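Local atomic coordinates of NUDIX hydrolase (Alicyclobacillus acidocaldarius subsp. acidocaldarius, PDB entry 3QSJ), a protein that binds a calcium ion and probably hydrolyses phosphorus-containing anhydrides, with magnesium or manganese as the likely cofactor. Residues L186-Q190 / S191-P195. Numbering follows the deposited sequence.
Sequences LTRIQ and SGELP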
loop_
_atom_site.group_PDB
_atom_site.type_symbol
_atom_site.label_atom_id
_atom_site.label_comp_id
_atom_site.label_asym_id
_atom_site.label_seq_id
_atom_site.Cartn_x
_atom_site.Cartn_y
_atom_site.Cartn_z
ATOM N N LEU A 186 1.449 15.753 -6.367
ATOM C CA LEU A 186 0.177 16.474 -6.280
ATOM C C LEU A 186 0.045 17.518 -7.391
ATOM O O LEU A 186 -0.976 17.557 -8.070
ATOM C CB LEU A 186 0.007 17.152 -4.891
ATOM C CG LEU A 186 -1.358 17.848 -4.654
ATOM C CD1 LEU A 186 -2.551 16.898 -4.927
ATOM C CD2 LEU A 186 -1.444 18.427 -3.285
ATOM N N THR A 187 1.091 18.355 -7.587
ATOM C CA THR A 187 1.107 19.419 -8.579
ATOM C C THR A 187 0.950 18.820 -9.970
ATOM O O THR A 187 0.146 19.320 -10.765
ATOM C CB THR A 187 2.361 20.280 -8.366
ATOM O OG1 THR A 187 2.255 20.879 -7.068
ATOM C CG2 THR A 187 2.542 21.345 -9.431
ATOM N N ARG A 188 1.605 17.658 -10.205
ATOM C CA ARG A 188 1.542 16.973 -11.490
ATOM C C ARG A 188 0.159 16.449 -11.795
ATOM O O ARG A 188 -0.234 16.463 -12.952
ATOM C CB ARG A 188 2.595 15.883 -11.592
ATOM C CG ARG A 188 3.991 16.488 -11.624
ATOM C CD ARG A 188 4.999 15.493 -12.106
ATOM N NE ARG A 188 4.819 15.234 -13.532
ATOM C CZ ARG A 188 5.335 14.193 -14.167
ATOM N NH1 ARG A 188 6.065 13.297 -13.507
ATOM N NH2 ARG A 188 5.124 14.030 -15.466
ATOM N N ILE A 189 -0.591 16.022 -10.762
ATOM C CA ILE A 189 -1.972 15.568 -10.944
ATOM C C ILE A 189 -2.884 16.771 -11.144
ATOM O O ILE A 189 -3.677 16.757 -12.069
ATOM C CB ILE A 189 -2.403 14.717 -9.746
ATOM C CG1 ILE A 189 -1.531 13.464 -9.666
ATOM C CG2 ILE A 189 -3.887 14.345 -9.822
ATOM C CD1 ILE A 189 -1.580 12.756 -8.271
ATOM N N GLN A 190 -2.809 17.769 -10.244
ATOM C CA GLN A 190 -3.648 18.975 -10.310
ATOM C C GLN A 190 -3.522 19.695 -11.650
ATOM O O GLN A 190 -4.499 20.275 -12.131
ATOM C CB GLN A 190 -3.303 19.933 -9.147
ATOM C CG GLN A 190 -3.546 19.317 -7.757
ATOM C CD GLN A 190 -3.184 20.267 -6.636
ATOM O OE1 GLN A 190 -3.894 20.376 -5.644
ATOM N NE2 GLN A 190 -2.080 20.976 -6.760
ATOM N N SER A 191 -2.325 19.630 -12.260
ATOM C CA SER A 191 -2.026 20.262 -13.541
ATOM C C SER A 191 -2.566 19.478 -14.737
ATOM O O SER A 191 -2.663 20.026 -15.830
ATOM C CB SER A 191 -0.523 20.495 -13.688
ATOM O OG SER A 191 -0.043 21.361 -12.669
ATOM N N GLY A 192 -2.918 18.214 -14.525
ATOM C CA GLY A 192 -3.459 17.358 -15.575
ATOM C C GLY A 192 -2.445 16.519 -16.330
ATOM O O GLY A 192 -2.819 15.811 -17.268
ATOM N N GLU A 193 -1.168 16.558 -15.900
ATOM C CA GLU A 193 -0.047 15.820 -16.483
ATOM C C GLU A 193 -0.246 14.308 -16.301
ATOM O O GLU A 193 0.021 13.541 -17.233
ATOM C CB GLU A 193 1.278 16.225 -15.799
ATOM C CG GLU A 193 1.503 17.726 -15.666
ATOM C CD GLU A 193 2.916 18.197 -15.382
ATOM O OE1 GLU A 193 3.154 19.422 -15.494
ATOM O OE2 GLU A 193 3.788 17.352 -15.070
ATOM N N LEU A 194 -0.705 13.896 -15.111
ATOM C CA LEU A 194 -0.914 12.470 -14.747
ATOM C C LEU A 194 -2.305 12.220 -14.123
ATOM O O LEU A 194 -2.742 12.997 -13.271
ATOM C CB LEU A 194 0.174 11.978 -13.774
ATOM C CG LEU A 194 1.633 12.090 -14.228
ATOM C CD1 LEU A 194 2.535 12.116 -13.062
ATOM C CD2 LEU A 194 2.019 10.958 -15.199
ATOM N N PRO A 195 -3.004 11.131 -14.494
ATOM C CA PRO A 195 -4.318 10.891 -13.899
ATOM C C PRO A 195 -4.192 10.155 -12.567
ATOM O O PRO A 195 -3.272 9.349 -12.371
ATOM C CB PRO A 195 -5.034 10.024 -14.935
ATOM C CG PRO A 195 -3.973 9.569 -15.890
ATOM C CD PRO A 195 -2.677 10.120 -15.521
HETATM O O HOH W 1 -4.830 14.890 -13.417
#
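Arg188 lays one face of its guanidinium over Leu194, whose CD1 sits 3.6 Å from the plane and over its centre. The long arginine chain suits this place on the last turn of the helix, because its methylenes and flat head can follow the loop as it doubles back. Glu193 meets the same guanidinium at its edge: Arg188 NE donates to Glu193 OE2 at 2.8 Å, the oxygen lying close to the guanidinium plane, in a salt bridge with an N-H...O angle of 161°. The carboxylate is turned 72° from that plane, and the bend at chi3 of Arg188 (71°) swings the head across the extended glutamate. One edge and one face are thus engaged, by a charge and a methyl group, which should restrain the rotation of this exposed group.

The backbone closes the helix in a Schellman motif. Gly192 takes a positive phi, and its N bonds to Ile189 O at 3.0 Å; a side chain here would press on the preceding carbonyl oxygen, hence glycine. Arg188 O receives weak bonds from the N atoms of Glu193 and Leu194. One residue earlier, Thr187 O is gripped from opposite faces by Ser191 N and by Ser191 OG, the latter at 2.8 Å; serine suits this place because its short side chain lets the hydroxyl reach the carbonyl of the residue four positions earlier, which its own N-H also uses. A water bridges Ile189 O and Leu194 O, and Ile189 CA makes a C-H...O contact with that second carbonyl.

Beneath this exposed turn, Ile189 packs on Ile201 and Leu204 of helix 198-209, and both Ile189 and Leu194 touch Val42, so the turn joins the end of helix 182-190 to that helix and to strand 42-48.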